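Local atomic coordinates of glycosyl transferase family 8 (Streptococcus pneumoniae, PDB entry 5GVV), a protein that transfers galactose from UDP-galactose to the terminal glucose of the already glycosylated serine-rich repeat protein PsrP, the third step of its O-glycosylation. Residues S32-P44 against H85-E99. Sequence-based numbering, arbitrary orientation.
Sequences SHLKIYLLNQDIP and HMTFARYFIPDFVTE. With UDP (uridine-5'-diphosphate), chain D.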
ATOM      1  N   SER A  32      16.891 -16.461  -4.825  1.00 16.38           N
ATOM      2  CA  SER A  32      15.842 -17.380  -5.265  1.00 15.64           C
ATOM      3  C   SER A  32      15.668 -18.529  -4.273  1.00 16.92           C
ATOM      4  O   SER A  32      16.369 -18.594  -3.257  1.00 15.10           O
ATOM      5  CB  SER A  32      16.162 -17.932  -6.655  1.00 16.22           C
ATOM      6  OG  SER A  32      17.433 -18.564  -6.681  1.00 17.26           O
ATOM      7  N   HIS A  33      14.726 -19.423  -4.571  1.00 19.32           N
ATOM      8  CA  HIS A  33      14.458 -20.603  -3.748  1.00 16.11           C
ATOM      9  C   HIS A  33      14.205 -20.266  -2.284  1.00 17.67           C
ATOM     10  O   HIS A  33      14.870 -20.797  -1.386  1.00 17.22           O
ATOM     11  CB  HIS A  33      15.603 -21.612  -3.865  1.00 20.64           C
ATOM     12  CG  HIS A  33      15.824 -22.112  -5.259  1.00 20.91           C
ATOM     13  ND1 HIS A  33      16.519 -21.393  -6.206  1.00 21.05           N
ATOM     14  CD2 HIS A  33      15.441 -23.262  -5.865  1.00 22.86           C
ATOM     15  CE1 HIS A  33      16.556 -22.077  -7.336  1.00 23.06           C
ATOM     16  NE2 HIS A  33      15.904 -23.212  -7.157  1.00 21.20           N
ATOM     17  N   LEU A  34      13.236 -19.391  -2.044  1.00 12.32           N
ATOM     18  CA  LEU A  34      12.948 -18.958  -0.682  1.00 15.47           C
ATOM     19  C   LEU A  34      11.600 -19.479  -0.191  1.00 17.31           C
ATOM     20  O   LEU A  34      10.571 -19.294  -0.851  1.00 15.95           O
ATOM     21  CB  LEU A  34      12.977 -17.431  -0.603  1.00 14.13           C
ATOM     22  CG  LEU A  34      14.203 -16.747  -1.200  1.00 14.01           C
ATOM     23  CD1 LEU A  34      13.972 -15.255  -1.269  1.00 16.44           C
ATOM     24  CD2 LEU A  34      15.443 -17.043  -0.383  1.00 14.48           C
ATOM     25  N   LYS A  35      11.608 -20.139   0.961  1.00 16.91           N
ATOM     26  CA  LYS A  35      10.363 -20.487   1.622  1.00 17.24           C
ATOM     27  C   LYS A  35      10.088 -19.393   2.639  1.00 14.95           C
ATOM     28  O   LYS A  35      10.715 -19.342   3.703  1.00 14.52           O
ATOM     29  CB  LYS A  35      10.466 -21.849   2.304  1.00 17.80           C
ATOM     30  CG  LYS A  35       9.161 -22.323   2.927  1.00 19.95           C
ATOM     31  CD  LYS A  35       9.312 -23.738   3.450  1.00 19.87           C
ATOM     32  CE  LYS A  35       8.037 -24.241   4.104  1.00 23.57           C
ATOM     33  NZ  LYS A  35       8.285 -25.579   4.717  1.00 23.36           N
ATOM     34  N   ILE A  36       9.170 -18.498   2.290  1.00 15.82           N
ATOM     35  CA  ILE A  36       8.883 -17.334   3.117  1.00 14.48           C
ATOM     36  C   ILE A  36       7.634 -17.529   3.974  1.00 14.74           C
ATOM     37  O   ILE A  36       6.544 -17.779   3.454  1.00 15.93           O
ATOM     38  CB  ILE A  36       8.711 -16.070   2.250  1.00 14.71           C
ATOM     39  CG1 ILE A  36      10.030 -15.723   1.547  1.00 14.49           C
ATOM     40  CG2 ILE A  36       8.249 -14.897   3.099  1.00 13.94           C
ATOM     41  CD1 ILE A  36       9.929 -14.564   0.584  1.00 15.69           C
ATOM     42  N   TYR A  37       7.798 -17.404   5.287  1.00 12.74           N
ATOM     43  CA  TYR A  37       6.661 -17.378   6.199  1.00 14.34           C
ATOM     44  C   TYR A  37       6.308 -15.920   6.477  1.00 15.43           C
ATOM     45  O   TYR A  37       7.202 -15.084   6.625  1.00 14.13           O
ATOM     46  CB  TYR A  37       7.007 -18.067   7.522  1.00 16.20           C
ATOM     47  CG  TYR A  37       7.323 -19.546   7.427  1.00 14.97           C
ATOM     48  CD1 TYR A  37       6.387 -20.496   7.818  1.00 16.62           C
ATOM     49  CD2 TYR A  37       8.563 -19.993   6.981  1.00 16.85           C
ATOM     50  CE1 TYR A  37       6.668 -21.849   7.752  1.00 18.38           C
ATOM     51  CE2 TYR A  37       8.854 -21.357   6.914  1.00 19.93           C
ATOM     52  CZ  TYR A  37       7.897 -22.276   7.301  1.00 20.13           C
ATOM     53  OH  TYR A  37       8.164 -23.633   7.239  1.00 20.10           O
ATOM     54  N   LEU A  38       5.017 -15.605   6.535  1.00 14.80           N
ATOM     55  CA  LEU A  38       4.602 -14.254   6.912  1.00 13.20           C
ATOM     56  C   LEU A  38       3.581 -14.299   8.035  1.00 15.41           C
ATOM     57  O   LEU A  38       2.422 -14.673   7.824  1.00 12.76           O
ATOM     58  CB  LEU A  38       4.037 -13.487   5.715  1.00 15.67           C
ATOM     59  CG  LEU A  38       3.456 -12.096   5.994  1.00 13.36           C
ATOM     60  CD1 LEU A  38       4.474 -11.230   6.707  1.00 12.37           C
ATOM     61  CD2 LEU A  38       3.014 -11.434   4.693  1.00 17.18           C
ATOM     62  N   LEU A  39       4.017 -13.926   9.233  1.00 14.72           N
ATOM     63  CA  LEU A  39       3.127 -13.889  10.387  1.00 15.32           C
ATOM     64  C   LEU A  39       2.252 -12.640  10.327  1.00 14.87           C
ATOM     65  O   LEU A  39       2.760 -11.523  10.207  1.00 13.83           O
ATOM     66  CB  LEU A  39       3.935 -13.928  11.688  1.00 16.13           C
ATOM     67  CG  LEU A  39       4.287 -15.320  12.231  1.00 21.29           C
ATOM     68  CD1 LEU A  39       5.209 -16.063  11.286  1.00 17.44           C
ATOM     69  CD2 LEU A  39       4.896 -15.244  13.637  1.00 23.85           C
ATOM     70  N   ASN A  40       0.938 -12.830  10.385  1.00 13.30           N
ATOM     71  CA  ASN A  40       0.005 -11.709  10.289  1.00 16.71           C
ATOM     72  C   ASN A  40      -1.360 -12.079  10.849  1.00 18.02           C
ATOM     73  O   ASN A  40      -1.620 -13.248  11.134  1.00 15.75           O
ATOM     74  CB  ASN A  40      -0.144 -11.257   8.831  1.00 12.64           C
ATOM     75  CG  ASN A  40      -0.936 -12.251   7.984  1.00 16.22           C
ATOM     76  OD1 ASN A  40      -2.072 -11.979   7.584  1.00 15.83           O
ATOM     77  ND2 ASN A  40      -0.333 -13.401   7.696  1.00 15.30           N
ATOM     78  N   GLN A  41      -2.230 -11.084  11.001  1.00 16.76           N
ATOM     79  CA  GLN A  41      -3.593 -11.320  11.468  1.00 18.34           C
ATOM     80  C   GLN A  41      -4.613 -10.957  10.407  1.00 15.21           C
ATOM     81  O   GLN A  41      -5.658 -11.597  10.296  1.00 14.19           O
ATOM     82  CB  GLN A  41      -3.906 -10.471  12.700  1.00 19.34           C
ATOM     83  CG  GLN A  41      -3.068 -10.738  13.931  1.00 26.54           C
ATOM     84  CD  GLN A  41      -3.620 -10.020  15.152  1.00 30.18           C
ATOM     85  OE1 GLN A  41      -3.165  -8.934  15.512  1.00 32.14           O
ATOM     86  NE2 GLN A  41      -4.618 -10.621  15.785  1.00 38.18           N
ATOM     87  N   ASP A  42      -4.315  -9.921   9.629  1.00 16.24           N
ATOM     88  CA  ASP A  42      -5.353  -9.292   8.817  1.00 15.15           C
ATOM     89  C   ASP A  42      -5.019  -9.068   7.343  1.00 15.24           C
ATOM     90  O   ASP A  42      -5.730  -8.331   6.664  1.00 16.55           O
ATOM     91  CB  ASP A  42      -5.763  -7.962   9.459  1.00 16.54           C
ATOM     92  CG  ASP A  42      -4.615  -6.962   9.515  1.00 16.69           C
ATOM     93  OD1 ASP A  42      -3.434  -7.369   9.395  1.00 14.46           O
ATOM     94  OD2 ASP A  42      -4.899  -5.760   9.690  1.00 20.03           O
ATOM     95  N   ILE A  43      -3.962  -9.697   6.838  1.00 14.15           N
ATOM     96  CA  ILE A  43      -3.627  -9.551   5.420  1.00 14.09           C
ATOM     97  C   ILE A  43      -4.580 -10.364   4.533  1.00 15.07           C
ATOM     98  O   ILE A  43      -4.767 -11.570   4.744  1.00 15.00           O
ATOM     99  CB  ILE A  43      -2.155  -9.909   5.127  1.00 13.59           C
ATOM    100  CG1 ILE A  43      -1.214  -9.040   5.969  1.00 13.70           C
ATOM    101  CG2 ILE A  43      -1.832  -9.711   3.650  1.00 12.61           C
ATOM    102  CD1 ILE A  43       0.260  -9.357   5.758  1.00 12.66           C
ATOM    103  N   PRO A  44      -5.199  -9.695   3.546  1.00 12.39           N
ATOM    104  CA  PRO A  44      -6.172 -10.316   2.638  1.00 12.10           C
ATOM    105  C   PRO A  44      -5.611 -11.499   1.858  1.00 11.44           C
ATOM    106  O   PRO A  44      -4.458 -11.460   1.421  1.00  8.45           O
ATOM    107  CB  PRO A  44      -6.520  -9.176   1.680  1.00 12.05           C
ATOM    108  CG  PRO A  44      -6.363  -7.947   2.513  1.00 11.36           C
ATOM    109  CD  PRO A  44      -5.152  -8.230   3.371  1.00 13.07           C
ATOM    110  N   HIS A  85       0.652  -8.254  18.095  1.00 52.68           N
ATOM    111  CA  HIS A  85       1.082  -7.015  17.449  1.00 56.05           C
ATOM    112  C   HIS A  85       0.980  -5.820  18.401  1.00 54.67           C
ATOM    113  O   HIS A  85       0.050  -5.768  19.206  1.00 52.45           O
ATOM    114  CB  HIS A  85       0.293  -6.782  16.158  1.00 50.21           C
ATOM    115  CG  HIS A  85       0.748  -7.635  15.015  1.00 38.59           C
ATOM    116  ND1 HIS A  85       0.606  -9.008  15.010  1.00 34.93           N
ATOM    117  CD2 HIS A  85       1.353  -7.316  13.848  1.00 36.30           C
ATOM    118  CE1 HIS A  85       1.100  -9.493  13.881  1.00 27.57           C
ATOM    119  NE2 HIS A  85       1.557  -8.486  13.163  1.00 33.36           N
HETATM  120  N   MSE A  86       1.858  -4.850  18.330  1.00 51.95           N
HETATM  121  CA  MSE A  86       2.827  -4.696  17.319  1.00 54.45           C
HETATM  122  C   MSE A  86       3.951  -5.547  16.865  1.00 52.07           C
HETATM  123  O   MSE A  86       3.903  -6.308  15.901  1.00 50.83           O
HETATM  124  CB  MSE A  86       3.585  -3.408  17.704  1.00 30.00           C
HETATM  125  CG  MSE A  86       2.663  -2.260  18.061  1.00 30.00           C
HETATM  126 SE   MSE A  86       3.470  -0.658  17.270  1.00 30.00          SE
HETATM  127  CE  MSE A  86       3.663   0.480  18.864  1.00 30.00           C
ATOM    128  N   THR A  87       5.038  -5.328  17.571  1.00 48.39           N
ATOM    129  CA  THR A  87       6.341  -5.839  17.172  1.00 41.69           C
ATOM    130  C   THR A  87       6.720  -7.123  17.900  1.00 40.43           C
ATOM    131  O   THR A  87       7.892  -7.500  17.936  1.00 37.73           O
ATOM    132  CB  THR A  87       7.417  -4.769  17.446  1.00 41.55           C
ATOM    133  OG1 THR A  87       8.721  -5.302  17.193  1.00 42.95           O
ATOM    134  CG2 THR A  87       7.334  -4.301  18.892  1.00 42.48           C
ATOM    135  N   PHE A  88       5.722  -7.800  18.457  1.00 38.53           N
ATOM    136  CA  PHE A  88       5.967  -8.930  19.349  1.00 36.54           C
ATOM    137  C   PHE A  88       5.728 -10.293  18.697  1.00 35.01           C
ATOM    138  O   PHE A  88       5.947 -11.333  19.321  1.00 33.13           O
ATOM    139  CB  PHE A  88       5.080  -8.807  20.591  1.00 35.53           C
ATOM    140  CG  PHE A  88       5.327  -7.563  21.398  1.00 37.09           C
ATOM    141  CD1 PHE A  88       6.285  -7.559  22.402  1.00 38.71           C
ATOM    142  CD2 PHE A  88       4.597  -6.404  21.166  1.00 39.36           C
ATOM    143  CE1 PHE A  88       6.522  -6.420  23.157  1.00 38.58           C
ATOM    144  CE2 PHE A  88       4.825  -5.259  21.918  1.00 40.67           C
ATOM    145  CZ  PHE A  88       5.791  -5.268  22.914  1.00 35.16           C
ATOM    146  N   ALA A  89       5.284 -10.286  17.445  1.00 36.33           N
ATOM    147  CA  ALA A  89       4.836 -11.510  16.788  1.00 32.93           C
ATOM    148  C   ALA A  89       5.964 -12.506  16.522  1.00 30.88           C
ATOM    149  O   ALA A  89       5.713 -13.696  16.327  1.00 30.26           O
ATOM    150  CB  ALA A  89       4.097 -11.174  15.500  1.00 31.30           C
ATOM    151  N   ARG A  90       7.203 -12.024  16.521  1.00 32.17           N
ATOM    152  CA  ARG A  90       8.350 -12.885  16.237  1.00 29.15           C
ATOM    153  C   ARG A  90       8.554 -13.951  17.318  1.00 27.83           C
ATOM    154  O   ARG A  90       9.278 -14.927  17.110  1.00 27.56           O
ATOM    155  CB  ARG A  90       9.622 -12.046  16.020  1.00 25.90           C
ATOM    156  CG  ARG A  90      10.016 -11.154  17.192  1.00 29.66           C
ATOM    157  CD  ARG A  90      11.103 -10.147  16.805  1.00 26.91           C
ATOM    158  NE  ARG A  90      10.545  -8.833  16.485  1.00 30.81           N
ATOM    159  CZ  ARG A  90      11.254  -7.814  16.005  1.00 28.05           C
ATOM    160  NH1 ARG A  90      10.666  -6.653  15.745  1.00 32.48           N
ATOM    161  NH2 ARG A  90      12.551  -7.956  15.776  1.00 24.18           N
ATOM    162  N   TYR A  91       7.902 -13.763  18.464  1.00 29.21           N
ATOM    163  CA  TYR A  91       7.928 -14.750  19.539  1.00 28.70           C
ATOM    164  C   TYR A  91       7.362 -16.096  19.068  1.00 28.28           C
ATOM    165  O   TYR A  91       7.843 -17.159  19.475  1.00 26.01           O
ATOM    166  CB  TYR A  91       7.116 -14.264  20.748  1.00 27.85           C
ATOM    167  CG  TYR A  91       7.669 -13.052  21.478  1.00 32.23           C
ATOM    168  CD1 TYR A  91       8.919 -12.531  21.170  1.00 32.97           C
ATOM    169  CD2 TYR A  91       6.937 -12.436  22.491  1.00 31.47           C
ATOM    170  CE1 TYR A  91       9.423 -11.426  21.839  1.00 32.63           C
ATOM    171  CE2 TYR A  91       7.431 -11.329  23.162  1.00 35.54           C
ATOM    172  CZ  TYR A  91       8.677 -10.832  22.834  1.00 34.18           C
ATOM    173  OH  TYR A  91       9.179  -9.735  23.501  1.00 35.61           O
ATOM    174  N   PHE A  92       6.348 -16.044  18.203  1.00 26.16           N
ATOM    175  CA  PHE A  92       5.606 -17.245  17.802  1.00 25.16           C
ATOM    176  C   PHE A  92       6.214 -17.972  16.604  1.00 23.41           C
ATOM    177  O   PHE A  92       5.592 -18.869  16.038  1.00 21.52           O
ATOM    178  CB  PHE A  92       4.147 -16.892  17.494  1.00 23.96           C
ATOM    179  CG  PHE A  92       3.417 -16.263  18.647  1.00 27.35           C
ATOM    180  CD1 PHE A  92       2.823 -17.054  19.621  1.00 28.59           C
ATOM    181  CD2 PHE A  92       3.324 -14.881  18.754  1.00 30.99           C
ATOM    182  CE1 PHE A  92       2.146 -16.479  20.685  1.00 29.50           C
ATOM    183  CE2 PHE A  92       2.648 -14.296  19.814  1.00 34.28           C
ATOM    184  CZ  PHE A  92       2.057 -15.096  20.781  1.00 29.74           C
ATOM    185  N   ILE A  93       7.425 -17.584  16.220  1.00 21.73           N
ATOM    186  CA  ILE A  93       8.107 -18.216  15.088  1.00 21.46           C
ATOM    187  C   ILE A  93       8.142 -19.754  15.130  1.00 23.00           C
ATOM    188  O   ILE A  93       7.747 -20.401  14.157  1.00 24.73           O
ATOM    189  CB  ILE A  93       9.523 -17.614  14.856  1.00 20.66           C
ATOM    190  CG1 ILE A  93       9.410 -16.233  14.198  1.00 20.73           C
ATOM    191  CG2 ILE A  93      10.365 -18.525  13.981  1.00 16.91           C
ATOM    192  CD1 ILE A  93      10.722 -15.458  14.142  1.00 19.51           C
ATOM    193  N   PRO A  94       8.585 -20.351  16.255  1.00 24.43           N
ATOM    194  CA  PRO A  94       8.679 -21.817  16.225  1.00 27.04           C
ATOM    195  C   PRO A  94       7.325 -22.526  16.237  1.00 25.88           C
ATOM    196  O   PRO A  94       7.285 -23.756  16.175  1.00 30.76           O
ATOM    197  CB  PRO A  94       9.466 -22.143  17.505  1.00 24.48           C
ATOM    198  CG  PRO A  94       9.156 -21.025  18.430  1.00 28.48           C
ATOM    199  CD  PRO A  94       9.030 -19.801  17.551  1.00 24.69           C
ATOM    200  N   ASP A  95       6.233 -21.771  16.302  1.00 26.57           N
ATOM    201  CA  ASP A  95       4.901 -22.361  16.231  1.00 25.27           C
ATOM    202  C   ASP A  95       4.447 -22.571  14.783  1.00 28.03           C
ATOM    203  O   ASP A  95       3.462 -23.274  14.531  1.00 25.91           O
ATOM    204  CB  ASP A  95       3.884 -21.497  16.988  1.00 26.11           C
ATOM    205  CG  ASP A  95       4.075 -21.551  18.494  1.00 32.07           C
ATOM    206  OD1 ASP A  95       4.482 -22.617  19.004  1.00 33.85           O
ATOM    207  OD2 ASP A  95       3.818 -20.530  19.170  1.00 32.24           O
ATOM    208  N   PHE A  96       5.168 -21.970  13.837  1.00 20.47           N
ATOM    209  CA  PHE A  96       4.807 -22.059  12.423  1.00 20.15           C
ATOM    210  C   PHE A  96       5.891 -22.679  11.547  1.00 19.28           C
ATOM    211  O   PHE A  96       5.592 -23.448  10.631  1.00 20.04           O
ATOM    212  CB  PHE A  96       4.468 -20.671  11.869  1.00 19.63           C
ATOM    213  CG  PHE A  96       3.260 -20.039  12.502  1.00 20.36           C
ATOM    214  CD1 PHE A  96       3.409 -19.120  13.536  1.00 19.44           C
ATOM    215  CD2 PHE A  96       1.979 -20.355  12.063  1.00 18.30           C
ATOM    216  CE1 PHE A  96       2.302 -18.527  14.123  1.00 22.17           C
ATOM    217  CE2 PHE A  96       0.866 -19.763  12.644  1.00 18.30           C
ATOM    218  CZ  PHE A  96       1.030 -18.849  13.677  1.00 21.32           C
ATOM    219  N   VAL A  97       7.146 -22.325  11.812  1.00 20.75           N
ATOM    220  CA  VAL A  97       8.260 -22.744  10.961  1.00 18.26           C
ATOM    221  C   VAL A  97       8.673 -24.188  11.245  1.00 19.49           C
ATOM    222  O   VAL A  97       8.877 -24.562  12.400  1.00 20.45           O
ATOM    223  CB  VAL A  97       9.472 -21.803  11.138  1.00 20.72           C
ATOM    224  CG1 VAL A  97      10.584 -22.172  10.169  1.00 18.54           C
ATOM    225  CG2 VAL A  97       9.041 -20.354  10.923  1.00 19.75           C
ATOM    226  N   THR A  98       8.803 -24.993  10.192  1.00 19.02           N
ATOM    227  CA  THR A  98       9.100 -26.419  10.339  1.00 22.06           C
ATOM    228  C   THR A  98      10.583 -26.705  10.148  1.00 25.81           C
ATOM    229  O   THR A  98      11.063 -27.794  10.475  1.00 28.96           O
ATOM    230  CB  THR A  98       8.299 -27.269   9.331  1.00 23.97           C
ATOM    231  OG1 THR A  98       8.726 -26.966   7.995  1.00 29.51           O
ATOM    232  CG2 THR A  98       6.814 -26.981   9.454  1.00 23.31           C
ATOM    233  N   GLU A  99      11.311 -25.727   9.617  1.00 24.17           N
ATOM    234  CA  GLU A  99      12.743 -25.895   9.390  1.00 26.07           C
ATOM    235  C   GLU A  99      13.537 -25.708  10.682  1.00 24.67           C
ATOM    236  O   GLU A  99      13.112 -24.980  11.584  1.00 26.24           O
ATOM    237  CB  GLU A  99      13.244 -24.937   8.305  1.00 24.45           C
ATOM    238  CG  GLU A  99      12.789 -25.292   6.887  1.00 21.68           C
ATOM    239  CD  GLU A  99      11.334 -24.949   6.611  1.00 23.73           C
ATOM    240  OE1 GLU A  99      10.725 -24.187   7.392  1.00 23.93           O
ATOM    241  OE2 GLU A  99      10.796 -25.444   5.600  1.00 27.84           O
TER
HETATM  242  N1  UDP D 502       5.394  -3.576  12.448  1.00 27.81           N
HETATM  243  C2  UDP D 502       4.187  -3.712  11.791  1.00 25.27           C
HETATM  244  N3  UDP D 502       3.309  -2.648  11.698  1.00 25.22           N
HETATM  245  C4  UDP D 502       3.638  -1.434  12.269  1.00 29.07           C
HETATM  246  C5  UDP D 502       4.859  -1.298  12.929  1.00 28.52           C
HETATM  247  C6  UDP D 502       5.677  -2.412  13.112  1.00 27.23           C
HETATM  248  O2  UDP D 502       3.895  -4.793  11.285  1.00 25.44           O
HETATM  249  O4  UDP D 502       2.855  -0.483  12.182  1.00 23.68           O
HETATM  250  C1' UDP D 502       6.307  -4.738  12.524  1.00 28.47           C
HETATM  251  C2' UDP D 502       7.258  -4.711  11.338  1.00 26.04           C
HETATM  252  O2' UDP D 502       7.568  -6.024  10.928  1.00 25.45           O
HETATM  253  C3' UDP D 502       8.506  -4.070  11.900  1.00 24.65           C
HETATM  254  C4' UDP D 502       8.482  -4.546  13.347  1.00 29.91           C
HETATM  255  O4' UDP D 502       7.112  -4.664  13.690  1.00 30.58           O
HETATM  256  O3' UDP D 502       9.656  -4.502  11.205  1.00 23.97           O
HETATM  257  C5' UDP D 502       9.201  -3.589  14.295  1.00 28.80           C
HETATM  258  O5' UDP D 502       8.977  -2.266  13.855  1.00 27.47           O
HETATM  259  PA  UDP D 502      10.243  -1.347  13.496  1.00 25.16           P
HETATM  260  O1A UDP D 502      10.967  -2.036  12.408  1.00 17.64           O
HETATM  261  O2A UDP D 502       9.807   0.012  13.099  1.00 25.77           O
HETATM  262  O3A UDP D 502      11.128  -1.285  14.847  1.00 30.19           O
HETATM  263  PB  UDP D 502      12.702  -0.916  14.857  1.00 28.27           P
HETATM  264  O1B UDP D 502      13.300  -1.263  16.167  1.00 31.12           O
HETATM  265  O2B UDP D 502      12.835   0.545  14.654  1.00 21.93           O
HETATM  266  O3B UDP D 502      13.401  -1.644  13.770  1.00 19.02           O
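Glu99 spreads its carboxylate between two side chains of strand 34-40, taking a salt bridge from Lys35 NZ on OE2 (2.7 Å) and a hydrogen bond from Tyr37 OH on OE1 (2.6 Å). Both oxygens use their syn lone pairs, and the bend of Glu99 at chi2 (75°) folds the carboxylate back to meet them. The extended chain of Lys35 carries NZ out to the carboxylate, where NZ also donates a weak bond to Tyr37 OH. A further weak but nearly straight bond, Thr98 N to Tyr37 OH (3.3 Å, 172°), brings a backbone donor to the same oxygen; one donated bond and two weak accepted ones thus hold the hydroxyl in place. Val97 CG2 sits over the centre of one face of the Tyr37 ring in a CH-pi contact, 3.9 Å from its centroid, while Val97 CG1 touches Tyr37 CE2. Strand 34-40 belongs to the mixed sheet of the GT-A nucleotide-binding fold, and 85-99 is part of the connection leading into strand 101-105, just ahead of the manganese-binding Asp106 and Asp108. Farther along, Leu39 CD2 packs against the backbone carbonyl of Ala89, 3.2 Å from Ala89 O, and Leu39 CG meets the Phe96 ring obliquely, 4.1 Å from Phe96 CD1. Cys65 of strand 61-66 also touches Tyr37 and Phe96. Toward the nucleotide, the Gln41 and His85 side chains pass in opposite directions, Gln41 OE1 coming obliquely to within 3.8 Å of His85 ND1, and Thr87 and Arg90 border the UDP ribose.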